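Local atomic coordinates of polysaccharide deacetylase-like protein (Bacillus anthracis, PDB entry 4V33), a protein that is one of two putative polysaccharide deacetylases required for osmotic stability and cell shape maintenance, zinc-dependent and probably acting on cell-wall polysaccharide. Residues 214-217 and 218-221; 232-236 and 237-241; 274-277 and 278-282; 283-286 and 287-291; 348-351 and 352-356. All coordinates share one frame; numbering follows the deposited sequence.

Contact 1: residues 214-217 and 218-221; sequences AFHV and LQKL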
loop_
_atom_site.group_PDB
_atom_site.type_symbol
_atom_site.label_atom_id
_atom_site.label_comp_id
_atom_site.label_asym_id
_atom_site.label_seq_id
_atom_site.Cartn_x
_atom_site.Cartn_y
_atom_site.Cartn_z
ATOM N N ALA A 214 2.468 -16.284 12.647
ATOM C CA ALA A 214 2.911 -15.182 11.797
ATOM C C ALA A 214 3.284 -13.972 12.642
ATOM O O ALA A 214 4.305 -13.336 12.410
ATOM C CB ALA A 214 1.835 -14.817 10.782
ATOM N N PHE A 215 2.442 -13.664 13.625
ATOM C CA PHE A 215 2.708 -12.599 14.581
ATOM C C PHE A 215 4.081 -12.763 15.238
ATOM O O PHE A 215 4.891 -11.831 15.264
ATOM C CB PHE A 215 1.577 -12.597 15.622
ATOM C CG PHE A 215 1.781 -11.645 16.766
ATOM C CD1 PHE A 215 2.098 -10.312 16.545
ATOM C CD2 PHE A 215 1.610 -12.084 18.072
ATOM C CE1 PHE A 215 2.272 -9.442 17.604
ATOM C CE2 PHE A 215 1.783 -11.215 19.140
ATOM C CZ PHE A 215 2.110 -9.891 18.905
ATOM N N HIS A 216 4.347 -13.953 15.759
ATOM C CA HIS A 216 5.620 -14.218 16.416
ATOM C C HIS A 216 6.812 -14.094 15.468
ATOM O O HIS A 216 7.870 -13.610 15.864
ATOM C CB HIS A 216 5.592 -15.598 17.075
ATOM C CG HIS A 216 4.602 -15.703 18.191
ATOM N ND1 HIS A 216 3.976 -16.884 18.521
ATOM C CD2 HIS A 216 4.133 -14.773 19.055
ATOM C CE1 HIS A 216 3.157 -16.677 19.538
ATOM N NE2 HIS A 216 3.233 -15.403 19.880
ATOM N N VAL A 217 6.644 -14.525 14.221
ATOM C CA VAL A 217 7.707 -14.394 13.224
ATOM C C VAL A 217 7.979 -12.917 12.948
ATOM O O VAL A 217 9.131 -12.482 12.872
ATOM C CB VAL A 217 7.338 -15.117 11.915
ATOM C CG1 VAL A 217 8.230 -14.659 10.769
ATOM C CG2 VAL A 217 7.419 -16.635 12.100
ATOM N N LEU A 218 6.913 -12.137 12.805
ATOM C CA LEU A 218 7.077 -10.704 12.581
ATOM C C LEU A 218 7.731 -9.985 13.773
ATOM O O LEU A 218 8.560 -9.083 13.588
ATOM C CB LEU A 218 5.742 -10.063 12.190
ATOM C CG LEU A 218 5.193 -10.515 10.833
ATOM C CD1 LEU A 218 3.808 -9.899 10.594
ATOM C CD2 LEU A 218 6.159 -10.151 9.704
ATOM N N GLN A 219 7.385 -10.394 14.992
ATOM C CA GLN A 219 8.040 -9.849 16.181
ATOM C C GLN A 219 9.538 -10.153 16.180
ATOM O O GLN A 219 10.354 -9.314 16.563
ATOM C CB GLN A 219 7.427 -10.425 17.453
ATOM C CG GLN A 219 6.052 -9.895 17.783
ATOM C CD GLN A 219 5.539 -10.459 19.087
ATOM O OE1 GLN A 219 5.384 -11.671 19.227
ATOM N NE2 GLN A 219 5.303 -9.589 20.058
ATOM N N LYS A 220 9.888 -11.360 15.750
ATOM C CA LYS A 220 11.287 -11.764 15.697
ATOM C C LYS A 220 12.070 -10.918 14.695
ATOM O O LYS A 220 13.164 -10.439 14.998
ATOM C CB LYS A 220 11.399 -13.245 15.334
ATOM C CG LYS A 220 12.831 -13.726 15.155
ATOM C CD LYS A 220 12.879 -15.168 14.681
ATOM C CE LYS A 220 14.316 -15.589 14.371
ATOM N NZ LYS A 220 14.386 -16.984 13.858
ATOM N N LEU A 221 11.504 -10.736 13.505
ATOM C CA LEU A 221 12.206 -10.033 12.434
ATOM C C LEU A 221 12.267 -8.528 12.669
ATOM O O LEU A 221 13.151 -7.842 12.150
ATOM C CB LEU A 221 11.560 -10.337 11.078
ATOM C CG LEU A 221 11.716 -11.790 10.614
ATOM C CD1 LEU A 221 10.992 -12.028 9.295
ATOM C CD2 LEU A 221 13.185 -12.157 10.496
#
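F215 and Q219, one turn apart on helix 211-221, make the tight side-chain meeting here: the carboxamide of Q219 lies over one face of the phenyl ring, the two planes only 18° apart. The amide sits toward the rim and not over the centre, with Q219 CD 3.5 Å and Q219 NE2 3.4 Å from F215 CZ. Q219 CG adds a CH-pi contact over the same ring, 4.2 Å from its centroid. F215 places its ring along the helix with CG anti to the backbone N (chi1 174°), while the extended chain of Q219 reaches back to meet it. F215 also reaches E252 and M253 of helix 247-255. On a buried side V217 and L221 point the same way, with a single methyl contact of 4.1 Å between V217 CG1 and L221 CD1, looser than the amide-ring stack and completed by F170 and M174 of helix 167-179. The helix is the connection of a beta-alpha-beta unit, between strands 199-206 and 230-234, and its ordinary i to i+4 bonds run from L218 N to A214 O through L221 N to V217 O. On the exposed side H216 runs alongside Q219, and its CD2 edge faces Q219 OE1 at 3.3 Å, close to the imidazole plane. Also on the exposed side, K220 extends away from this helix, and its NZ forms a salt bridge with E171 of helix 167-179.

Contact 2: residues 232-236 and 237-241; sequences EYMIV and NNVDA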
loop_
_atom_site.group_PDB
_atom_site.type_symbol
_atom_site.label_atom_id
_atom_site.label_comp_id
_atom_site.label_asym_id
_atom_site.label_seq_id
_atom_site.Cartn_x
_atom_site.Cartn_y
_atom_site.Cartn_z
ATOM N N GLU A 232 -4.985 -8.436 9.201
ATOM C CA GLU A 232 -5.699 -9.680 9.433
ATOM C C GLU A 232 -7.156 -9.412 9.118
ATOM O O GLU A 232 -7.748 -8.500 9.690
ATOM C CB GLU A 232 -5.575 -10.099 10.900
ATOM C CG GLU A 232 -6.407 -11.334 11.261
ATOM C CD GLU A 232 -5.829 -12.593 10.659
ATOM O OE1 GLU A 232 -4.672 -12.924 11.016
ATOM O OE2 GLU A 232 -6.510 -13.229 9.822
ATOM N N TYR A 233 -7.727 -10.183 8.200
ATOM C CA TYR A 233 -9.147 -10.063 7.906
ATOM C C TYR A 233 -9.891 -11.131 8.702
ATOM O O TYR A 233 -9.867 -12.307 8.359
ATOM C CB TYR A 233 -9.399 -10.264 6.422
ATOM C CG TYR A 233 -8.842 -9.217 5.470
ATOM C CD1 TYR A 233 -9.408 -7.948 5.384
ATOM C CD2 TYR A 233 -7.794 -9.530 4.606
ATOM C CE1 TYR A 233 -8.928 -7.004 4.474
ATOM C CE2 TYR A 233 -7.311 -8.604 3.693
ATOM C CZ TYR A 233 -7.893 -7.354 3.624
ATOM O OH TYR A 233 -7.429 -6.443 2.711
ATOM N N MET A 234 -10.554 -10.704 9.772
ATOM C CA MET A 234 -11.148 -11.606 10.750
ATOM C C MET A 234 -12.587 -11.966 10.402
ATOM O O MET A 234 -13.401 -11.076 10.126
ATOM C CB MET A 234 -11.134 -10.908 12.118
ATOM C CG MET A 234 -11.694 -11.733 13.266
ATOM S SD MET A 234 -10.446 -12.904 13.841
ATOM C CE MET A 234 -11.449 -14.381 14.066
ATOM N N ILE A 235 -12.908 -13.261 10.402
ATOM C CA ILE A 235 -14.309 -13.678 10.363
ATOM C C ILE A 235 -14.862 -13.327 11.736
ATOM O O ILE A 235 -14.519 -13.966 12.726
ATOM C CB ILE A 235 -14.457 -15.183 10.070
ATOM C CG1 ILE A 235 -13.941 -15.484 8.658
ATOM C CG2 ILE A 235 -15.936 -15.606 10.185
ATOM C CD1 ILE A 235 -13.715 -16.979 8.403
ATOM N N VAL A 236 -15.683 -12.277 11.816
ATOM C CA VAL A 236 -15.906 -11.633 13.102
ATOM C C VAL A 236 -16.641 -12.534 14.105
ATOM O O VAL A 236 -16.340 -12.532 15.300
ATOM C CB VAL A 236 -16.582 -10.256 12.931
ATOM C CG1 VAL A 236 -16.815 -9.592 14.281
ATOM C CG2 VAL A 236 -15.709 -9.354 12.043
ATOM N N ASN A 237 -17.569 -13.353 13.623
ATOM C CA ASN A 237 -18.279 -14.245 14.536
ATOM C C ASN A 237 -17.405 -15.342 15.132
ATOM O O ASN A 237 -17.815 -16.017 16.076
ATOM C CB ASN A 237 -19.509 -14.860 13.864
ATOM C CG ASN A 237 -20.625 -13.861 13.692
ATOM O OD1 ASN A 237 -20.449 -12.664 13.944
ATOM N ND2 ASN A 237 -21.791 -14.341 13.268
ATOM N N ASN A 238 -16.204 -15.509 14.582
ATOM C CA ASN A 238 -15.282 -16.532 15.062
ATOM C C ASN A 238 -14.322 -16.073 16.148
ATOM O O ASN A 238 -13.520 -16.866 16.619
ATOM C CB ASN A 238 -14.462 -17.115 13.911
ATOM C CG ASN A 238 -15.265 -18.085 13.057
ATOM O OD1 ASN A 238 -16.316 -18.566 13.472
ATOM N ND2 ASN A 238 -14.750 -18.392 11.873
ATOM N N VAL A 239 -14.379 -14.806 16.541
ATOM C CA VAL A 239 -13.525 -14.373 17.641
ATOM C C VAL A 239 -13.837 -15.231 18.869
ATOM O O VAL A 239 -15.005 -15.407 19.236
ATOM C CB VAL A 239 -13.695 -12.876 17.956
ATOM C CG1 VAL A 239 -12.843 -12.481 19.162
ATOM C CG2 VAL A 239 -13.314 -12.038 16.740
ATOM N N ASP A 240 -12.785 -15.787 19.470
ATOM C CA ASP A 240 -12.884 -16.707 20.615
ATOM C C ASP A 240 -13.430 -18.103 20.298
ATOM O O ASP A 240 -13.598 -18.924 21.199
ATOM C CB ASP A 240 -13.656 -16.076 21.783
ATOM C CG ASP A 240 -12.919 -14.902 22.386
ATOM O OD1 ASP A 240 -11.716 -15.058 22.680
ATOM O OD2 ASP A 240 -13.534 -13.830 22.544
ATOM N N ALA A 241 -13.680 -18.382 19.026
ATOM C CA ALA A 241 -14.084 -19.728 18.628
ATOM C C ALA A 241 -12.874 -20.657 18.595
ATOM O O ALA A 241 -11.745 -20.214 18.348
ATOM C CB ALA A 241 -14.745 -19.699 17.270
#
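The chain leaves strand 230-234 at M234 and at once winds into a short 3-10 turn, in which N238 N bonds to I235 O (2.9 Å) and V239 N to V236 O (3.2 Å). Both donors stand well above the plane of the carbonyl they meet, 43° and 58° out of it, consistent with the tight 3-10 winding. A type II beta turn from N238 to A241 follows, closed by A241 N on N238 O. This is a loop at the C-terminal end of a parallel strand, the end where the zinc site lies in the (beta/alpha)-barrel-like deacetylase fold; the side chain of I235 is about 5 Å from the zinc ion and touches D206, one of its ligands. Among the side chains, M234 bends at chi2 and chi3, bringing its CE to the backbone of N238. Its CG meets V239 CG2 at 3.8 Å, the two side chains crossing at about a right angle, and I250 of helix 247-255 packs against both. I235 and N238 lie side by side, pointing the same way. There the carboxamide of N238 presents its nitrogen to the isoleucine branch, with N238 ND2 3.5 Å from I235 CG2.

Contact 3: residues 274-277 and 278-282; sequences ITNY and EEELK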
loop_
_atom_site.group_PDB
_atom_site.type_symbol
_atom_site.label_atom_id
_atom_site.label_comp_id
_atom_site.label_asym_id
_atom_site.label_seq_id
_atom_site.Cartn_x
_atom_site.Cartn_y
_atom_site.Cartn_z
ATOM N N ILE A 274 -26.230 -13.557 -0.604
ATOM C CA ILE A 274 -26.920 -13.251 0.644
ATOM C C ILE A 274 -27.744 -11.976 0.512
ATOM O O ILE A 274 -27.585 -11.221 -0.448
ATOM C CB ILE A 274 -25.937 -13.107 1.812
ATOM C CG1 ILE A 274 -25.025 -11.897 1.591
ATOM C CG2 ILE A 274 -25.094 -14.368 1.941
ATOM C CD1 ILE A 274 -24.953 -10.954 2.773
ATOM N N THR A 275 -28.638 -11.745 1.469
ATOM C CA THR A 275 -29.412 -10.503 1.488
ATOM C C THR A 275 -29.179 -9.693 2.758
ATOM O O THR A 275 -29.585 -8.527 2.834
ATOM C CB THR A 275 -30.931 -10.747 1.369
ATOM O OG1 THR A 275 -31.392 -11.448 2.530
ATOM C CG2 THR A 275 -31.276 -11.540 0.110
ATOM N N ASN A 276 -28.551 -10.304 3.759
ATOM C CA ASN A 276 -28.352 -9.622 5.036
ATOM C C ASN A 276 -27.063 -8.811 5.075
ATOM O O ASN A 276 -26.143 -9.077 5.860
ATOM C CB ASN A 276 -28.484 -10.588 6.233
ATOM C CG ASN A 276 -27.476 -11.724 6.199
ATOM O OD1 ASN A 276 -27.100 -12.222 5.133
ATOM N ND2 ASN A 276 -27.032 -12.143 7.380
ATOM N N TYR A 277 -27.006 -7.799 4.215
ATOM C CA TYR A 277 -25.786 -7.021 4.065
ATOM C C TYR A 277 -25.446 -6.218 5.321
ATOM O O TYR A 277 -24.275 -6.085 5.664
ATOM C CB TYR A 277 -25.857 -6.134 2.810
ATOM C CG TYR A 277 -25.790 -6.944 1.528
ATOM C CD1 TYR A 277 -24.619 -7.601 1.170
ATOM C CD2 TYR A 277 -26.894 -7.065 0.685
ATOM C CE1 TYR A 277 -24.535 -8.352 0.011
ATOM C CE2 TYR A 277 -26.821 -7.824 -0.490
ATOM C CZ TYR A 277 -25.632 -8.462 -0.816
ATOM O OH TYR A 277 -25.524 -9.227 -1.971
ATOM N N GLU A 278 -26.455 -5.693 6.016
ATOM C CA GLU A 278 -26.155 -4.951 7.237
ATOM C C GLU A 278 -25.481 -5.866 8.258
ATOM O O GLU A 278 -24.468 -5.507 8.858
ATOM C CB GLU A 278 -27.399 -4.289 7.828
ATOM C CG GLU A 278 -27.899 -3.123 6.998
ATOM C CD GLU A 278 -28.863 -2.231 7.750
ATOM O OE1 GLU A 278 -28.888 -2.279 9.000
ATOM O OE2 GLU A 278 -29.600 -1.482 7.081
ATOM N N GLU A 279 -26.025 -7.062 8.439
ATOM C CA GLU A 279 -25.434 -7.993 9.391
ATOM C C GLU A 279 -24.021 -8.419 8.984
ATOM O O GLU A 279 -23.110 -8.442 9.808
ATOM C CB GLU A 279 -26.323 -9.229 9.579
ATOM C CG GLU A 279 -25.769 -10.192 10.607
ATOM C CD GLU A 279 -26.723 -11.309 10.957
ATOM O OE1 GLU A 279 -27.820 -11.381 10.355
ATOM O OE2 GLU A 279 -26.359 -12.121 11.840
ATOM N N GLU A 280 -23.829 -8.748 7.712
ATOM C CA GLU A 280 -22.546 -9.305 7.267
ATOM C C GLU A 280 -21.444 -8.270 7.090
ATOM O O GLU A 280 -20.263 -8.579 7.277
ATOM C CB GLU A 280 -22.725 -10.085 5.968
ATOM C CG GLU A 280 -23.426 -11.423 6.154
ATOM C CD GLU A 280 -22.573 -12.457 6.909
ATOM O OE1 GLU A 280 -21.343 -12.279 7.079
ATOM O OE2 GLU A 280 -23.160 -13.474 7.331
ATOM N N LEU A 281 -21.824 -7.051 6.704
ATOM C CA LEU A 281 -20.840 -6.025 6.350
ATOM C C LEU A 281 -20.761 -4.894 7.374
ATOM O O LEU A 281 -19.676 -4.481 7.783
ATOM C CB LEU A 281 -21.159 -5.440 4.968
ATOM C CG LEU A 281 -21.001 -6.383 3.772
ATOM C CD1 LEU A 281 -21.566 -5.759 2.509
ATOM C CD2 LEU A 281 -19.533 -6.774 3.571
ATOM N N LYS A 282 -21.915 -4.385 7.783
ATOM C CA LYS A 282 -21.966 -3.264 8.703
ATOM C C LYS A 282 -21.736 -3.691 10.157
ATOM O O LYS A 282 -20.900 -3.123 10.857
ATOM C CB LYS A 282 -23.312 -2.550 8.549
ATOM C CG LYS A 282 -23.517 -1.362 9.445
ATOM C CD LYS A 282 -24.917 -0.822 9.203
ATOM C CE LYS A 282 -25.362 0.074 10.319
ATOM N NZ LYS A 282 -25.615 -0.652 11.602
HETATM O O HOH W 1 -25.356 -14.452 7.931
#
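N276 ND2 donates to E279 OE1 at 3.2 Å across the first turn of helix 277-292. The acceptor lies in the plane of the amide, but the carboxylate is turned almost perpendicular (88°) and takes the bond from above its own plane. N276 CG sits between backbone N and carbonyl carbon (chi1 60°), which swings the amide over the helix start. The same ND2 gives a second hydrogen to a water at 2.9 Å, and that water donates to E280 OE2. N276 is the N-cap residue, yet its side chain makes no capping bond; its carbonyl oxygen accepts E280 N in the ordinary first i to i+4 bond. Apolar contacts flank this network: I274 CD1 rests on E280 CG at 3.7 Å, and L281 CD1 lies 3.8 Å from Y277 CD1. Further out, L271 O holds the Y277 hydroxyl, T267 OG1 bonds E280 OE2, and A266 N and T265 OG1 bond E280 OE1 weakly. Partners at both oxygens would be consistent with a charged E280 carboxylate fixed in orientation.

Contact 4: residues 283-286 and 287-291; sequences ESKE and KLEKI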
loop_
_atom_site.group_PDB
_atom_site.type_symbol
_atom_site.label_atom_id
_atom_site.label_comp_id
_atom_site.label_asym_id
_atom_site.label_seq_id
_atom_site.Cartn_x
_atom_site.Cartn_y
_atom_site.Cartn_z
ATOM N N GLU A 283 -22.482 -4.693 10.613
ATOM C CA GLU A 283 -22.419 -5.082 12.019
ATOM C C GLU A 283 -21.133 -5.834 12.370
ATOM O O GLU A 283 -20.679 -5.808 13.517
ATOM C CB GLU A 283 -23.685 -5.865 12.411
ATOM C CG GLU A 283 -24.947 -5.012 12.218
ATOM C CD GLU A 283 -26.255 -5.744 12.463
ATOM O OE1 GLU A 283 -26.240 -6.934 12.846
ATOM O OE2 GLU A 283 -27.310 -5.104 12.273
ATOM N N SER A 284 -20.543 -6.497 11.382
ATOM C CA SER A 284 -19.250 -7.145 11.579
ATOM C C SER A 284 -18.189 -6.082 11.843
ATOM O O SER A 284 -17.393 -6.202 12.775
ATOM C CB SER A 284 -18.877 -8.002 10.366
ATOM O OG SER A 284 -18.886 -7.236 9.172
ATOM N N LYS A 285 -18.195 -5.033 11.025
ATOM C CA LYS A 285 -17.299 -3.894 11.223
ATOM C C LYS A 285 -17.466 -3.291 12.615
ATOM O O LYS A 285 -16.488 -3.052 13.323
ATOM C CB LYS A 285 -17.571 -2.829 10.160
ATOM C CG LYS A 285 -16.962 -1.469 10.458
ATOM C CD LYS A 285 -17.373 -0.459 9.405
ATOM C CE LYS A 285 -16.950 0.949 9.802
ATOM N NZ LYS A 285 -17.512 1.971 8.871
ATOM N N GLU A 286 -18.714 -3.050 13.010
ATOM C CA GLU A 286 -18.994 -2.440 14.308
ATOM C C GLU A 286 -18.534 -3.315 15.475
ATOM O O GLU A 286 -17.948 -2.815 16.437
ATOM C CB GLU A 286 -20.486 -2.108 14.435
ATOM C CG GLU A 286 -20.956 -1.104 13.406
ATOM C CD GLU A 286 -22.466 -0.961 13.356
ATOM O OE1 GLU A 286 -23.177 -1.792 13.966
ATOM O OE2 GLU A 286 -22.936 -0.009 12.698
ATOM N N LYS A 287 -18.810 -4.615 15.391
ATOM C CA LYS A 287 -18.419 -5.542 16.444
ATOM C C LYS A 287 -16.896 -5.634 16.570
ATOM O O LYS A 287 -16.355 -5.650 17.677
ATOM C CB LYS A 287 -19.000 -6.928 16.163
ATOM C CG LYS A 287 -18.744 -7.944 17.263
ATOM C CD LYS A 287 -19.409 -9.275 16.938
ATOM C CE LYS A 287 -19.859 -9.995 18.203
ATOM N NZ LYS A 287 -20.130 -11.437 17.933
ATOM N N LEU A 288 -16.207 -5.689 15.435
ATOM C CA LEU A 288 -14.753 -5.784 15.453
ATOM C C LEU A 288 -14.105 -4.524 16.040
ATOM O O LEU A 288 -13.139 -4.619 16.794
ATOM C CB LEU A 288 -14.216 -6.078 14.048
ATOM C CG LEU A 288 -12.716 -6.367 13.948
ATOM C CD1 LEU A 288 -12.342 -7.569 14.798
ATOM C CD2 LEU A 288 -12.361 -6.617 12.495
ATOM N N GLU A 289 -14.660 -3.355 15.719
ATOM C CA GLU A 289 -14.172 -2.091 16.271
ATOM C C GLU A 289 -14.263 -2.060 17.793
ATOM O O GLU A 289 -13.384 -1.514 18.459
ATOM C CB GLU A 289 -14.938 -0.903 15.675
ATOM C CG GLU A 289 -14.504 -0.569 14.258
ATOM C CD GLU A 289 -15.233 0.617 13.664
ATOM O OE1 GLU A 289 -16.325 0.969 14.163
ATOM O OE2 GLU A 289 -14.712 1.200 12.689
ATOM N N LYS A 290 -15.324 -2.643 18.346
ATOM C CA LYS A 290 -15.469 -2.687 19.796
ATOM C C LYS A 290 -14.397 -3.573 20.422
ATOM O O LYS A 290 -13.930 -3.308 21.531
ATOM C CB LYS A 290 -16.861 -3.175 20.199
ATOM C CG LYS A 290 -17.985 -2.221 19.842
ATOM C CD LYS A 290 -19.285 -2.642 20.518
ATOM C CE LYS A 290 -20.453 -1.766 20.087
ATOM N NZ LYS A 290 -20.744 -1.905 18.633
ATOM N N ILE A 291 -14.004 -4.621 19.706
ATOM C CA ILE A 291 -12.977 -5.530 20.194
ATOM C C ILE A 291 -11.583 -4.902 20.135
ATOM O O ILE A 291 -10.812 -4.992 21.088
ATOM C CB ILE A 291 -12.959 -6.835 19.379
ATOM C CG1 ILE A 291 -14.288 -7.576 19.534
ATOM C CG2 ILE A 291 -11.802 -7.720 19.817
ATOM C CD1 ILE A 291 -14.425 -8.784 18.628
HETATM O O HOH W 2 -18.301 -0.154 17.059
#
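One face of the E289 carboxylate lies against the methylenes of K285: K285 CG stands over it, 4.1 Å from E289 OE2, and K285 CE approaches OE2 obliquely at 3.7 Å. The two chains lie side by side and point the same way, both extended; K285 has CG anti to the backbone N (chi1 165°), which lays its aliphatic part along the glutamate. Their charged ends do not meet, K285 NZ standing 4.8 Å from E289 OE2; NZ bonds Y317 O, and OE2 accepts from V296 N. The carboxylate of E286 likewise turns back to a salt bridge with K282. E286 O accepts K290 N at 3.2 Å and a hydrogen from a water at 2.8 Å, which K290 NZ reaches by a weak bond as its chain bends at chi4. This is an ordinary amphipathic stretch in the later turns of helix 277-292, with E283, K287 and K290 exposed. On the buried side S284 OG bonds E280 O, and the helix packs on the parallel sheet, S284 on S263 and L288 on M261 of strand 259-263, while S284 and K287 also touch V236 in the loop after strand 230-234.

Contact 5: residues 348-351 and 352-356; sequences HTTT and VEQFA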
loop_
_atom_site.group_PDB
_atom_site.type_symbol
_atom_site.label_atom_id
_atom_site.label_comp_id
_atom_site.label_asym_id
_atom_site.label_seq_id
_atom_site.Cartn_x
_atom_site.Cartn_y
_atom_site.Cartn_z
ATOM N N HIS A 348 1.088 -23.116 -0.505
ATOM C CA HIS A 348 1.875 -24.066 0.279
ATOM C C HIS A 348 3.226 -24.368 -0.369
ATOM O O HIS A 348 4.241 -24.512 0.317
ATOM C CB HIS A 348 1.090 -25.371 0.437
ATOM C CG HIS A 348 1.829 -26.434 1.190
ATOM N ND1 HIS A 348 2.007 -26.392 2.558
ATOM C CD2 HIS A 348 2.427 -27.571 0.769
ATOM C CE1 HIS A 348 2.683 -27.462 2.943
ATOM N NE2 HIS A 348 2.954 -28.193 1.875
ATOM N N THR A 349 3.228 -24.461 -1.694
ATOM C CA THR A 349 4.429 -24.844 -2.444
ATOM C C THR A 349 5.322 -23.672 -2.878
ATOM O O THR A 349 6.380 -23.898 -3.475
ATOM C CB THR A 349 4.055 -25.613 -3.723
ATOM O OG1 THR A 349 3.216 -24.787 -4.548
ATOM C CG2 THR A 349 3.323 -26.908 -3.389
ATOM N N THR A 350 4.898 -22.445 -2.601
ATOM C CA THR A 350 5.638 -21.262 -3.054
ATOM C C THR A 350 7.031 -21.205 -2.447
ATOM O O THR A 350 7.179 -21.287 -1.241
ATOM C CB THR A 350 4.872 -19.982 -2.696
ATOM O OG1 THR A 350 3.623 -19.967 -3.409
ATOM C CG2 THR A 350 5.686 -18.743 -3.085
ATOM N N THR A 351 8.044 -21.073 -3.303
ATOM C CA THR A 351 9.434 -20.910 -2.863
ATOM C C THR A 351 9.725 -19.424 -2.688
ATOM O O THR A 351 8.934 -18.575 -3.101
ATOM C CB THR A 351 10.417 -21.459 -3.908
ATOM O OG1 THR A 351 10.369 -20.648 -5.094
ATOM C CG2 THR A 351 10.084 -22.906 -4.271
ATOM N N VAL A 352 10.879 -19.099 -2.113
ATOM C CA VAL A 352 11.237 -17.691 -1.976
ATOM C C VAL A 352 11.443 -17.045 -3.347
ATOM O O VAL A 352 11.095 -15.880 -3.553
ATOM C CB VAL A 352 12.462 -17.495 -1.068
ATOM C CG1 VAL A 352 12.846 -16.016 -0.991
ATOM C CG2 VAL A 352 12.147 -18.000 0.317
ATOM N N GLU A 353 11.983 -17.814 -4.288
ATOM C CA GLU A 353 12.176 -17.333 -5.648
ATOM C C GLU A 353 10.832 -17.013 -6.320
ATOM O O GLU A 353 10.683 -15.985 -6.978
ATOM C CB GLU A 353 12.951 -18.367 -6.468
ATOM C CG GLU A 353 14.407 -18.579 -6.016
ATOM C CD GLU A 353 14.567 -19.380 -4.716
ATOM O OE1 GLU A 353 13.688 -20.197 -4.341
ATOM O OE2 GLU A 353 15.630 -19.202 -4.071
ATOM N N GLN A 354 9.857 -17.900 -6.158
ATOM C CA GLN A 354 8.530 -17.659 -6.721
ATOM C C GLN A 354 7.857 -16.465 -6.048
ATOM O O GLN A 354 7.202 -15.647 -6.705
ATOM C CB GLN A 354 7.667 -18.914 -6.590
ATOM C CG GLN A 354 8.060 -20.005 -7.558
ATOM C CD GLN A 354 7.342 -21.310 -7.291
ATOM O OE1 GLN A 354 7.116 -21.689 -6.137
ATOM N NE2 GLN A 354 6.986 -22.020 -8.361
ATOM N N PHE A 355 8.021 -16.382 -4.733
ATOM C CA PHE A 355 7.528 -15.256 -3.942
ATOM C C PHE A 355 8.100 -13.949 -4.494
ATOM O O PHE A 355 7.354 -13.006 -4.818
ATOM C CB PHE A 355 7.964 -15.472 -2.478
ATOM C CG PHE A 355 7.621 -14.336 -1.540
ATOM C CD1 PHE A 355 6.348 -14.231 -0.988
ATOM C CD2 PHE A 355 8.589 -13.408 -1.171
ATOM C CE1 PHE A 355 6.048 -13.196 -0.099
ATOM C CE2 PHE A 355 8.288 -12.380 -0.287
ATOM C CZ PHE A 355 7.016 -12.278 0.241
ATOM N N ALA A 356 9.420 -13.900 -4.623
ATOM C CA ALA A 356 10.104 -12.723 -5.141
ATOM C C ALA A 356 9.614 -12.329 -6.536
ATOM O O ALA A 356 9.358 -11.163 -6.801
ATOM C CB ALA A 356 11.609 -12.963 -5.161
HETATM O O HOH W 3 4.808 -23.266 -6.137
#
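The chain runs extended through T350 and T351 and then turns into helix 352-359, whose first i to i+4 bond joins F355 N to T351 O at 2.9 Å. T351 and Q354 grip each other reciprocally. T351 OG1 accepts the backbone N of Q354 at 3.0 Å in a nearly straight bond (165°), and Q354 OE1 accepts the backbone N of T351, also at 3.0 Å, in the amide plane and on a lone pair. Such an exchange is a capping box, with T351 as the N-cap and glutamine supplying the returning acceptor. T351 OG1 reaches the backbone N-H of Q354 because it lies between its own backbone N and carbonyl carbon (chi1 67°); it also donates weakly to E353 OE1. A water gives a second hydrogen bond to Q354 OE1 and lies 2.7 Å from T349 OG1, tying the preceding loop to the cap. On the buried side T350 CG2 meets F355 N at 3.7 Å and F355 CB at 4.0 Å, while T350 OG1 bonds H347 N. From there the F355 ring leads off to L147 and Y149 of strand 146-149 and to Q173 and L177 of helix 167-179, with V352 resting on A172 of the same helix.

Overall arrangement
Contacts 3 and 4 share helix 277-292, joined by a probable hydrogen bond from E283 N to E278 O. Contact 2 packs on contact 4, V236 against S284 and K287 and V239 against I291; it lies nearest the zinc ion. Contact 1 belongs to the helix leading into the strand of contact 2, yet the two do not touch. Contacts 1 and 5 both lean on helix 167-179. Most residues of contact 1 are buried; the other four contacts are only partly so. Chemistry follows place: amide-on-ring stacking in contact 1, tight backbone turns in contact 2, lysine methylenes against a carboxylate in contact 4, and side-chain bonds at the helix starts of contacts 3 and 5, of which only contact 5 has a side-chain cap.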